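Local coordinates for hypothetical protein ybgI (PDB 1NMO) that forms a ring-shaped hexamer whose subunits each carry a two-iron site, and may take part in degrading radiation-damaged nucleotides, at residues L49-A52 with V53-G56; M121-I124 with E125-V128; A143-I146 with E147-G151; V195-Q198 with T199-A203; S227-L230 with N231-D235. All blocks are in the same frame, centred on the assembly; numbering follows the deposited sequence.

Interaction 1: L49-A52 with V53-G56; sequences LDEA and VRLG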
loop_
_atom_site.group_PDB
_atom_site.type_symbol
_atom_site.label_atom_id
_atom_site.label_comp_id
_atom_site.label_asym_id
_atom_site.label_seq_id
_atom_site.Cartn_x
_atom_site.Cartn_y
_atom_site.Cartn_z
ATOM N N LEU A 49 10.358 30.450 7.502
ATOM C CA LEU A 49 10.503 31.465 8.567
ATOM C C LEU A 49 10.851 30.803 9.893
ATOM O O LEU A 49 11.605 31.320 10.708
ATOM C CB LEU A 49 9.185 32.171 8.635
ATOM C CG LEU A 49 9.044 33.558 8.032
ATOM C CD1 LEU A 49 9.925 33.844 6.913
ATOM C CD2 LEU A 49 7.618 33.792 7.764
ATOM N N ASP A 50 10.278 29.651 10.160
ATOM C CA ASP A 50 10.651 29.020 11.413
ATOM C C ASP A 50 12.137 28.571 11.264
ATOM O O ASP A 50 12.929 28.607 12.217
ATOM C CB ASP A 50 9.752 27.802 11.712
ATOM C CG ASP A 50 8.266 28.166 11.841
ATOM O OD1 ASP A 50 7.922 29.342 12.208
ATOM O OD2 ASP A 50 7.448 27.247 11.622
ATOM N N GLU A 51 12.530 28.106 10.092
ATOM C CA GLU A 51 13.922 27.696 10.002
ATOM C C GLU A 51 14.814 28.895 10.151
ATOM O O GLU A 51 15.916 28.733 10.697
ATOM C CB GLU A 51 14.264 27.020 8.702
ATOM C CG GLU A 51 14.016 25.517 8.725
ATOM C CD GLU A 51 14.991 24.756 9.626
ATOM O OE1 GLU A 51 16.194 24.720 9.339
ATOM O OE2 GLU A 51 14.551 24.189 10.639
ATOM N N ALA A 52 14.401 30.081 9.678
ATOM C CA ALA A 52 15.261 31.253 9.833
ATOM C C ALA A 52 15.393 31.705 11.274
ATOM O O ALA A 52 16.382 32.349 11.674
ATOM C CB ALA A 52 14.726 32.404 9.051
ATOM N N VAL A 53 14.339 31.443 12.058
ATOM C CA VAL A 53 14.356 31.858 13.444
ATOM C C VAL A 53 15.291 30.835 14.178
ATOM O O VAL A 53 16.116 31.204 14.967
ATOM C CB VAL A 53 12.862 31.851 14.009
ATOM C CG1 VAL A 53 12.863 31.758 15.555
ATOM C CG2 VAL A 53 12.158 33.148 13.650
ATOM N N ARG A 54 15.194 29.557 13.845
ATOM C CA ARG A 54 15.993 28.547 14.499
ATOM C C ARG A 54 17.444 28.810 14.185
ATOM O O ARG A 54 18.303 28.741 15.069
ATOM C CB ARG A 54 15.597 27.169 13.969
ATOM C CG ARG A 54 16.282 25.979 14.630
ATOM C CD ARG A 54 15.850 24.667 13.966
ATOM N NE ARG A 54 16.459 24.471 12.613
ATOM C CZ ARG A 54 17.734 24.106 12.401
ATOM N NH1 ARG A 54 18.570 23.880 13.427
ATOM N NH2 ARG A 54 18.187 23.978 11.165
ATOM N N LEU A 55 17.730 29.153 12.923
ATOM C CA LEU A 55 19.115 29.408 12.507
ATOM C C LEU A 55 19.586 30.826 12.911
ATOM O O LEU A 55 20.724 31.265 12.616
ATOM C CB LEU A 55 19.250 29.197 10.982
ATOM C CG LEU A 55 19.126 27.767 10.528
ATOM C CD1 LEU A 55 18.995 27.615 9.063
ATOM C CD2 LEU A 55 20.372 27.048 10.943
ATOM N N GLY A 56 18.714 31.583 13.574
ATOM C CA GLY A 56 19.173 32.926 13.979
ATOM C C GLY A 56 19.390 33.863 12.789
ATOM O O GLY A 56 20.182 34.829 12.846
#
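Leu49-Ala52 and Val53-Gly56 are consecutive pieces of the last turns of helix 46-54, the crossover helix of the beta-alpha-beta unit that links strands 37-41 and 59-62. Regular i to i+4 bonds run from Val53 N to Leu49 O, Arg54 N to Asp50 O and Leu55 N to Glu51 O, the last at 2.9 Å. The helix then closes in a Schellman motif: Gly56 takes a positive phi of 68°, and its N turns back to Val53 O at 3.0 Å.

Glu51 and Arg54 lie side by side and point the same way. Bending of the glutamate at chi2 and of the arginine at chi3 sets the carboxylate at the edge of the guanidinium, the planes 33° apart, in a side-on, two-pronged salt bridge. Toward the sheet, Ala52 and Leu55 both rest on Val39, while Val53 packs against Thr85 of helix 78-88. Asp50 turns its carboxylate back to Gln46. Of the two prongs, Arg54 NH2 meets the syn lone pair of Glu51 OE1 at 2.8 Å, and that oxygen lies in the guanidinium plane, whereas Arg54 NE meets Glu51 OE2, also at 2.8 Å, from well out of the carboxylate plane.

Interaction 2: M121-I124 with E125-V128; sequences MGEI and EPLV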
loop_
_atom_site.group_PDB
_atom_site.type_symbol
_atom_site.label_atom_id
_atom_site.label_comp_id
_atom_site.label_asym_id
_atom_site.label_seq_id
_atom_site.Cartn_x
_atom_site.Cartn_y
_atom_site.Cartn_z
HETATM N N MSE A 121 19.423 30.002 -26.861
HETATM C CA MSE A 121 19.765 30.578 -28.153
HETATM C C MSE A 121 19.124 31.895 -28.483
HETATM O O MSE A 121 19.567 32.584 -29.398
HETATM C CB MSE A 121 19.496 29.571 -29.275
HETATM C CG MSE A 121 20.574 28.566 -29.406
HETATM SE SE MSE A 121 20.072 27.204 -30.698
HETATM C CE MSE A 121 21.699 26.097 -30.350
ATOM N N GLY A 122 18.100 32.230 -27.714
ATOM C CA GLY A 122 17.358 33.474 -27.866
ATOM C C GLY A 122 16.136 33.524 -26.924
ATOM O O GLY A 122 16.040 32.821 -25.903
ATOM N N GLU A 123 15.191 34.398 -27.226
ATOM C CA GLU A 123 14.001 34.439 -26.417
ATOM C C GLU A 123 12.864 34.679 -27.367
ATOM O O GLU A 123 13.023 35.277 -28.430
ATOM C CB GLU A 123 14.082 35.459 -25.269
ATOM C CG GLU A 123 13.808 36.889 -25.534
ATOM C CD GLU A 123 13.285 37.590 -24.270
ATOM O OE1 GLU A 123 13.886 37.473 -23.178
ATOM O OE2 GLU A 123 12.244 38.284 -24.352
ATOM N N ILE A 124 11.744 34.079 -27.059
ATOM C CA ILE A 124 10.560 34.203 -27.870
ATOM C C ILE A 124 9.770 35.427 -27.351
ATOM O O ILE A 124 9.144 36.164 -28.112
ATOM C CB ILE A 124 9.695 32.913 -27.678
ATOM C CG1 ILE A 124 10.449 31.674 -28.153
ATOM C CG2 ILE A 124 8.387 33.047 -28.408
ATOM C CD1 ILE A 124 9.585 30.400 -28.076
ATOM N N GLU A 125 9.788 35.620 -26.041
ATOM C CA GLU A 125 9.084 36.706 -25.365
ATOM C C GLU A 125 9.862 36.891 -24.072
ATOM O O GLU A 125 10.658 36.029 -23.663
ATOM C CB GLU A 125 7.718 36.257 -24.947
ATOM C CG GLU A 125 6.703 36.384 -26.013
ATOM C CD GLU A 125 5.376 35.719 -25.559
ATOM O OE1 GLU A 125 5.002 35.889 -24.391
ATOM O OE2 GLU A 125 4.699 35.051 -26.365
ATOM N N PRO A 126 9.622 37.992 -23.365
ATOM C CA PRO A 126 10.326 38.256 -22.118
ATOM C C PRO A 126 10.584 37.065 -21.116
ATOM O O PRO A 126 11.765 36.785 -20.664
ATOM C CB PRO A 126 9.479 39.421 -21.530
ATOM C CG PRO A 126 9.211 40.270 -22.741
ATOM C CD PRO A 126 8.709 39.102 -23.702
ATOM N N LEU A 127 9.563 36.337 -20.721
ATOM C CA LEU A 127 9.929 35.277 -19.782
ATOM C C LEU A 127 9.982 33.895 -20.415
ATOM O O LEU A 127 9.816 32.876 -19.695
ATOM C CB LEU A 127 8.872 35.230 -18.694
ATOM C CG LEU A 127 8.814 36.528 -17.861
ATOM C CD1 LEU A 127 7.423 36.641 -17.217
ATOM C CD2 LEU A 127 9.957 36.486 -16.757
ATOM N N VAL A 128 10.221 33.858 -21.740
ATOM C CA VAL A 128 10.204 32.628 -22.482
ATOM C C VAL A 128 11.377 32.430 -23.385
ATOM O O VAL A 128 11.295 32.751 -24.551
ATOM C CB VAL A 128 8.950 32.581 -23.376
ATOM C CG1 VAL A 128 8.746 31.208 -23.896
ATOM C CG2 VAL A 128 7.756 32.969 -22.591
#
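Ile124 and Val128 meet at the mouth of a tight beta hairpin, the connection between antiparallel strands 118-123 and 128-137. Their side chains touch loosely, Ile124 CB lying 4.3 Å from Val128 CG1. With CG1 of Ile124 beside its backbone N (chi1 -62°), the branched chain runs on to Trp130 of the partner strand and to Ser181, Ala182 and Phe185 of helix 179-185. Val128 is buried and packs on Phe178, just ahead of that helix.

The turn itself is type I, from Glu125 to Val128, and is closed by a bond of 2.9 Å from Val128 N to Glu125 O. Ile124 and Glu125 together face Val128, a classic beta bulge at the place where the chain turns its corner. A second classic bulge lies just upstream, where Met121, present as selenomethionine, and Gly122 both pair with Trp130.

The two glutamates flanking Ile124 go different ways. Glu123, with CG between its backbone N and carbonyl carbon (chi1 82°), stretches along the turn toward Pro126, although the exact position of its carboxylate is doubtful. Glu125 is extended beyond CG, and its OE2 is hydrogen-bonded to Ser181 OG. Leu127, at the far end of the turn, rests on Leu98 and on the iron ligand Asp101. Across the bulge, Ile124 N donates to Val128 O at 2.9 Å, with an N-H...O angle of 166°.

Interaction 3: A143-I146 with E147-G151; sequences ASWI and EARLG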
loop_
_atom_site.group_PDB
_atom_site.type_symbol
_atom_site.label_atom_id
_atom_site.label_comp_id
_atom_site.label_asym_id
_atom_site.label_seq_id
_atom_site.Cartn_x
_atom_site.Cartn_y
_atom_site.Cartn_z
ATOM N N ALA A 143 11.456 13.043 -20.549
ATOM C CA ALA A 143 10.670 12.979 -19.306
ATOM C C ALA A 143 11.474 12.376 -18.217
ATOM O O ALA A 143 11.545 12.898 -17.097
ATOM C CB ALA A 143 9.444 12.153 -19.506
ATOM N N SER A 144 12.097 11.255 -18.535
ATOM C CA SER A 144 12.939 10.609 -17.524
ATOM C C SER A 144 14.096 11.446 -17.098
ATOM O O SER A 144 14.509 11.390 -15.950
ATOM C CB SER A 144 13.511 9.302 -18.046
ATOM O OG SER A 144 12.496 8.368 -17.871
ATOM N N TRP A 145 14.645 12.200 -18.031
ATOM C CA TRP A 145 15.785 13.074 -17.758
ATOM C C TRP A 145 15.398 14.226 -16.786
ATOM O O TRP A 145 16.098 14.563 -15.780
ATOM C CB TRP A 145 16.201 13.655 -19.098
ATOM C CG TRP A 145 17.187 14.741 -19.009
ATOM C CD1 TRP A 145 17.044 16.023 -19.429
ATOM C CD2 TRP A 145 18.532 14.591 -18.588
ATOM N NE1 TRP A 145 18.259 16.711 -19.313
ATOM C CE2 TRP A 145 19.180 15.839 -18.795
ATOM C CE3 TRP A 145 19.264 13.509 -18.066
ATOM C CZ2 TRP A 145 20.514 16.035 -18.482
ATOM C CZ3 TRP A 145 20.607 13.707 -17.760
ATOM C CH2 TRP A 145 21.218 14.974 -17.976
ATOM N N ILE A 146 14.298 14.876 -17.123
ATOM C CA ILE A 146 13.786 15.980 -16.314
ATOM C C ILE A 146 13.575 15.454 -14.873
ATOM O O ILE A 146 13.974 16.111 -13.871
ATOM C CB ILE A 146 12.474 16.508 -16.973
ATOM C CG1 ILE A 146 12.850 17.153 -18.320
ATOM C CG2 ILE A 146 11.746 17.519 -16.097
ATOM C CD1 ILE A 146 11.729 17.937 -19.069
ATOM N N GLU A 147 13.017 14.249 -14.764
ATOM C CA GLU A 147 12.744 13.674 -13.436
ATOM C C GLU A 147 13.997 13.346 -12.616
ATOM O O GLU A 147 13.999 13.496 -11.367
ATOM C CB GLU A 147 11.859 12.428 -13.568
ATOM C CG GLU A 147 11.898 11.464 -12.361
ATOM C CD GLU A 147 10.876 10.282 -12.530
ATOM O OE1 GLU A 147 10.308 10.095 -13.634
ATOM O OE2 GLU A 147 10.640 9.519 -11.577
ATOM N N ALA A 148 15.063 12.901 -13.286
ATOM C CA ALA A 148 16.328 12.565 -12.586
ATOM C C ALA A 148 17.011 13.889 -12.209
ATOM O O ALA A 148 17.613 14.006 -11.157
ATOM C CB ALA A 148 17.229 11.764 -13.522
ATOM N N ARG A 149 16.931 14.892 -13.085
ATOM C CA ARG A 149 17.546 16.208 -12.832
ATOM C C ARG A 149 16.866 16.998 -11.733
ATOM O O ARG A 149 17.548 17.592 -10.878
ATOM C CB ARG A 149 17.530 17.046 -14.130
ATOM C CG ARG A 149 18.377 16.452 -15.271
ATOM C CD ARG A 149 19.681 15.841 -14.732
ATOM N NE ARG A 149 20.798 16.764 -14.736
ATOM C CZ ARG A 149 21.606 16.986 -13.697
ATOM N NH1 ARG A 149 21.400 16.334 -12.529
ATOM N NH2 ARG A 149 22.652 17.850 -13.826
ATOM N N LEU A 150 15.523 17.010 -11.741
ATOM C CA LEU A 150 14.738 17.751 -10.746
ATOM C C LEU A 150 14.296 16.923 -9.563
ATOM O O LEU A 150 13.845 17.494 -8.629
ATOM C CB LEU A 150 13.484 18.403 -11.388
ATOM C CG LEU A 150 13.721 19.261 -12.649
ATOM C CD1 LEU A 150 12.537 20.167 -12.846
ATOM C CD2 LEU A 150 14.981 20.116 -12.576
ATOM N N GLY A 151 14.383 15.594 -9.587
ATOM C CA GLY A 151 13.967 14.808 -8.415
ATOM C C GLY A 151 12.451 14.720 -8.266
ATOM O O GLY A 151 11.877 14.474 -7.139
HETATM O O HOH W 1 9.346 10.853 -15.900
#
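Arg149 lays its aliphatic chain over one face of the Trp145 indole, one helical turn earlier on helix 139-150. Arg149 CG stands 3.6 Å above the ring plane, over the middle of the bicycle, and Arg149 CD follows over the six-membered ring. That second methylene makes a CH-pi contact, 3.7 Å from Arg149 CD to the centroid of the six-membered ring of Trp145 and only 11° from the ring normal. Trp145 CG is trans to its N (chi1 170°), which swings the indole along the helix toward the arginine; bends at chi2 and chi3 of Arg149 then keep its chain alongside the ring. The guanidinium plane is inclined 50° to the indole, and it is the methylenes that lie over the ring. Both polar ends are used on helix 108-116, where Trp145 NE1 donates to Leu116 O and Arg149 NE weakly to Leu115 O.

Ile146 occupies the buried side of the helix. Its backbone O accepts from Leu150 N at 2.8 Å, and its side chain reaches Leu150 through CG2 and CD1, 4.3 Å apart. Glu147 stretches out on another side, extended beyond CG, and its OE1 is linked by a water to Ala143 O; the water is 2.6 Å from Glu147 OE1, while its bond to the carbonyl is weak. Gly151 leaves the helix with positive phi.

Among the helix's neighbours, Ala143 and Ile146 pack on Tyr211 of strand 209-212, while Leu150 reaches Leu112 and Leu115 of helix 108-116, and its carbonyl O accepts from Arg220.

Interaction 4: V195-Q198 with T199-A203; sequences VSEQ and TIHSA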
loop_
_atom_site.group_PDB
_atom_site.type_symbol
_atom_site.label_atom_id
_atom_site.label_comp_id
_atom_site.label_asym_id
_atom_site.label_seq_id
_atom_site.Cartn_x
_atom_site.Cartn_y
_atom_site.Cartn_z
ATOM N N VAL A 195 0.322 23.111 -14.999
ATOM C CA VAL A 195 -0.486 22.749 -16.142
ATOM C C VAL A 195 -1.959 23.130 -15.869
ATOM O O VAL A 195 -2.429 23.061 -14.714
ATOM C CB VAL A 195 -0.367 21.217 -16.447
ATOM C CG1 VAL A 195 -1.084 20.389 -15.371
ATOM C CG2 VAL A 195 -0.942 20.868 -17.831
ATOM N N SER A 196 -2.666 23.591 -16.911
ATOM C CA SER A 196 -4.084 23.843 -16.748
ATOM C C SER A 196 -4.859 22.975 -17.749
ATOM O O SER A 196 -4.284 22.239 -18.630
ATOM C CB SER A 196 -4.435 25.315 -16.926
ATOM O OG SER A 196 -3.814 26.057 -15.881
ATOM N N GLU A 197 -6.174 23.012 -17.613
ATOM C CA GLU A 197 -6.994 22.171 -18.503
ATOM C C GLU A 197 -6.679 22.486 -19.979
ATOM O O GLU A 197 -6.480 21.605 -20.805
ATOM C CB GLU A 197 -8.492 22.449 -18.169
ATOM C CG GLU A 197 -9.597 21.541 -18.811
ATOM C CD GLU A 197 -9.868 21.900 -20.263
ATOM O OE1 GLU A 197 -9.640 23.099 -20.557
ATOM O OE2 GLU A 197 -10.283 21.012 -21.083
ATOM N N GLN A 198 -6.563 23.752 -20.314
ATOM C CA GLN A 198 -6.403 24.060 -21.718
ATOM C C GLN A 198 -5.060 23.726 -22.339
ATOM O O GLN A 198 -4.985 23.518 -23.548
ATOM C CB GLN A 198 -6.719 25.525 -21.897
ATOM C CG GLN A 198 -5.709 26.389 -21.186
ATOM C CD GLN A 198 -6.247 27.769 -21.021
ATOM O OE1 GLN A 198 -6.442 28.519 -22.047
ATOM N NE2 GLN A 198 -6.553 28.142 -19.746
ATOM N N THR A 199 -4.007 23.758 -21.505
ATOM C CA THR A 199 -2.623 23.459 -21.883
ATOM C C THR A 199 -2.524 22.136 -22.665
ATOM O O THR A 199 -1.788 22.019 -23.671
ATOM C CB THR A 199 -1.725 23.277 -20.629
ATOM O OG1 THR A 199 -2.025 24.265 -19.615
ATOM C CG2 THR A 199 -0.251 23.396 -21.042
ATOM N N ILE A 200 -3.206 21.100 -22.172
ATOM C CA ILE A 200 -3.215 19.787 -22.841
ATOM C C ILE A 200 -3.734 19.800 -24.313
ATOM O O ILE A 200 -3.235 19.076 -25.189
ATOM C CB ILE A 200 -4.094 18.776 -22.002
ATOM C CG1 ILE A 200 -3.472 18.591 -20.624
ATOM C CG2 ILE A 200 -4.127 17.433 -22.685
ATOM C CD1 ILE A 200 -2.064 18.099 -20.719
ATOM N N HIS A 201 -4.751 20.594 -24.591
ATOM C CA HIS A 201 -5.255 20.643 -25.984
ATOM C C HIS A 201 -4.223 21.397 -26.836
ATOM O O HIS A 201 -4.078 21.184 -28.076
ATOM C CB HIS A 201 -6.620 21.387 -26.033
ATOM C CG HIS A 201 -7.621 20.859 -25.051
ATOM N ND1 HIS A 201 -7.947 19.519 -24.983
ATOM C CD2 HIS A 201 -8.286 21.458 -24.030
ATOM C CE1 HIS A 201 -8.771 19.313 -23.959
ATOM N NE2 HIS A 201 -8.988 20.473 -23.365
ATOM N N SER A 202 -3.532 22.338 -26.207
ATOM C CA SER A 202 -2.510 23.051 -26.984
ATOM C C SER A 202 -1.384 22.114 -27.369
ATOM O O SER A 202 -0.945 22.139 -28.502
ATOM C CB SER A 202 -1.933 24.225 -26.196
ATOM O OG SER A 202 -2.950 25.184 -25.926
ATOM N N ALA A 203 -0.935 21.268 -26.439
ATOM C CA ALA A 203 0.157 20.331 -26.692
ATOM C C ALA A 203 -0.218 19.414 -27.809
ATOM O O ALA A 203 0.556 19.225 -28.798
ATOM C CB ALA A 203 0.432 19.503 -25.455
#
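Val195 lays its CG2 methyl against Thr199, 3.8 Å from Thr199 CB, and reaches on to Ile200 CD1. Trans to the valine's backbone N, CG2 points into the first turn, while Phe210 and Ala212 of strand 209-212 and Leu155 of strand 155-157 also touch the valine. The hydroxyl of Thr199 is turned toward the chain just ahead of the helix, where Ser196 N donates to Thr199 OG1 at 2.9 Å. Thr199 N returns a weak bond to Ser196 O. These links tie the entry of helix 197-205 to its first turn; the helix is the crossover of the beta-alpha-beta unit between strands 189-192 and 209-212.

On another side of the helix His201 bonds to Glu197. His201 NE2 donates to Glu197 OE2 at 2.7 Å and 169°, nearly straight and within the ring plane, yet it meets the carboxylate from above, 44° out of its plane. The same oxygen is hydrogen-bonded to Thr43 of the second subunit, which also bonds Glu197 N through its Glu194 and Glu197 O through its Asn245. Ser202 N closes on Gln198 O at 3.3 Å, and Ser202 OG is held by Asp180 of the same chain.

Interaction 5: S227-L230 with N231-D235; sequences SEWL and NENTD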
loop_
_atom_site.group_PDB
_atom_site.type_symbol
_atom_site.label_atom_id
_atom_site.label_comp_id
_atom_site.label_asym_id
_atom_site.label_seq_id
_atom_site.Cartn_x
_atom_site.Cartn_y
_atom_site.Cartn_z
ATOM N N SER A 227 21.924 32.838 -4.034
ATOM C CA SER A 227 22.493 32.633 -2.673
ATOM C C SER A 227 23.990 32.334 -2.755
ATOM O O SER A 227 24.746 32.761 -1.880
ATOM C CB SER A 227 21.790 31.470 -1.945
ATOM O OG SER A 227 20.396 31.700 -1.872
ATOM N N GLU A 228 24.411 31.606 -3.808
ATOM C CA GLU A 228 25.847 31.267 -3.999
ATOM C C GLU A 228 26.506 32.538 -4.468
ATOM O O GLU A 228 27.587 32.891 -4.034
ATOM C CB GLU A 228 25.995 30.188 -5.068
ATOM C CG GLU A 228 25.403 28.864 -4.616
ATOM C CD GLU A 228 25.155 27.880 -5.770
ATOM O OE1 GLU A 228 24.972 28.376 -6.961
ATOM O OE2 GLU A 228 25.123 26.623 -5.466
ATOM N N TRP A 229 25.839 33.263 -5.343
ATOM C CA TRP A 229 26.441 34.505 -5.800
ATOM C C TRP A 229 26.676 35.406 -4.582
ATOM O O TRP A 229 27.674 36.144 -4.505
ATOM C CB TRP A 229 25.493 35.256 -6.742
ATOM C CG TRP A 229 26.071 36.507 -7.315
ATOM C CD1 TRP A 229 26.897 36.609 -8.422
ATOM C CD2 TRP A 229 25.902 37.855 -6.817
ATOM N NE1 TRP A 229 27.245 37.956 -8.637
ATOM C CE2 TRP A 229 26.650 38.722 -7.664
ATOM C CE3 TRP A 229 25.200 38.411 -5.731
ATOM C CZ2 TRP A 229 26.703 40.114 -7.455
ATOM C CZ3 TRP A 229 25.255 39.810 -5.510
ATOM C CH2 TRP A 229 26.005 40.643 -6.374
ATOM N N LEU A 230 25.769 35.409 -3.609
ATOM C CA LEU A 230 26.060 36.313 -2.482
ATOM C C LEU A 230 27.227 35.736 -1.665
ATOM O O LEU A 230 28.071 36.465 -1.206
ATOM C CB LEU A 230 24.823 36.503 -1.596
ATOM C CG LEU A 230 23.686 37.345 -2.163
ATOM C CD1 LEU A 230 22.458 36.823 -1.478
ATOM C CD2 LEU A 230 23.861 38.894 -1.827
ATOM N N ASN A 231 27.262 34.436 -1.452
ATOM C CA ASN A 231 28.368 33.892 -0.697
ATOM C C ASN A 231 29.737 34.196 -1.356
ATOM O O ASN A 231 30.754 34.447 -0.665
ATOM C CB ASN A 231 28.194 32.375 -0.554
ATOM C CG ASN A 231 27.221 32.019 0.536
ATOM O OD1 ASN A 231 27.230 32.645 1.614
ATOM N ND2 ASN A 231 26.403 30.999 0.313
ATOM N N GLU A 232 29.780 34.141 -2.691
ATOM C CA GLU A 232 31.045 34.375 -3.396
ATOM C C GLU A 232 31.376 35.868 -3.594
ATOM O O GLU A 232 32.542 36.202 -3.858
ATOM C CB GLU A 232 31.075 33.593 -4.757
ATOM C CG GLU A 232 30.639 32.072 -4.626
ATOM C CD GLU A 232 30.305 31.346 -5.968
ATOM O OE1 GLU A 232 29.933 32.046 -6.977
ATOM O OE2 GLU A 232 30.392 30.054 -6.032
ATOM N N ASN A 233 30.407 36.785 -3.452
ATOM C CA ASN A 233 30.770 38.181 -3.648
ATOM C C ASN A 233 30.683 39.047 -2.417
ATOM O O ASN A 233 30.922 40.265 -2.479
ATOM C CB ASN A 233 29.940 38.790 -4.750
ATOM C CG ASN A 233 30.334 38.245 -6.127
ATOM O OD1 ASN A 233 30.804 38.985 -6.995
ATOM N ND2 ASN A 233 30.176 36.952 -6.316
ATOM N N THR A 234 30.346 38.427 -1.290
ATOM C CA THR A 234 30.232 39.184 -0.057
ATOM C C THR A 234 30.678 38.319 1.101
ATOM O O THR A 234 31.045 37.161 0.918
ATOM C CB THR A 234 28.769 39.636 0.236
ATOM O OG1 THR A 234 28.008 38.488 0.633
ATOM C CG2 THR A 234 28.171 40.293 -0.920
ATOM N N ASP A 235 30.655 38.890 2.298
ATOM C CA ASP A 235 31.087 38.155 3.494
ATOM C C ASP A 235 29.924 37.602 4.317
ATOM O O ASP A 235 30.100 36.997 5.413
ATOM C CB ASP A 235 31.998 39.061 4.354
ATOM C CG ASP A 235 33.220 39.594 3.535
ATOM O OD1 ASP A 235 33.910 38.734 2.850
ATOM O OD2 ASP A 235 33.483 40.851 3.563
#
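Leu230 O is gripped by the residues that end helix 221-233. Thr234 OG1 donates to it at 2.7 Å, and Asn233 N reaches Leu230 O at 3.3 Å from the opposite face, both donors standing out of the carbonyl plane rather than on a lone pair. Thr234 N adds a weak bond. The threonine hydroxyl sits between its own backbone N and carbonyl carbon (chi1 73°), which turns it back toward the last turn, and the same OG1 is hydrogen-bonded to Leu236 N.

Trp229 O, one residue earlier, is also doubly held. Asn233 N donates to it at 3.0 Å, and Asn233 ND2 bonds to Trp229 O at 3.2 Å in the carbonyl plane, on a lone pair. With this bond made, the amide of Asn233 lies over one face of the Trp229 indole. The two planes are only 16° apart, an amide-on-ring stack in which Asn233 CG lies 3.9 Å above the ring, offset toward its rim. Trp229 CG is trans to its N (chi1 -177°), and the indole packs on Leu9 and Lys13 of helix 3-13.

Leu230 itself is buried against Leu6 and Ile10 of helix 3-13 and Val238 of strand 237-240. Asn231 ND2 bonds to Val238 O, and Ser227 OG bonds to Ile223 O within the helix and to Thr40 of the sheet. Backbone and side-chain donors converge on carbonyls of the last turn, as at the C-terminal end of a helix, here leading into strand 237-240, outermost of the five-stranded mixed sheet within this chain.

The five contacts follow one another along the chain in numerical order, and none touches another. Interactions 1 and 5 belong to helices 46-54 and 221-233, which pack on the five-stranded mixed sheet, with centres about 20 Å apart. Interactions 2, 3 and 4 gather round the six-stranded sheet, their centres between about 20 and 23 Å from one another. Across the subunit, interactions 1 and 4 are about 39 Å apart on opposite sides of its centre, as are 4 and 5. Interaction 2 comes next to the two-iron site, its Leu127 touching the ligand Asp101. Interaction 4 alone meets another subunit, so its helix contributes to a subunit interface of the hexamer.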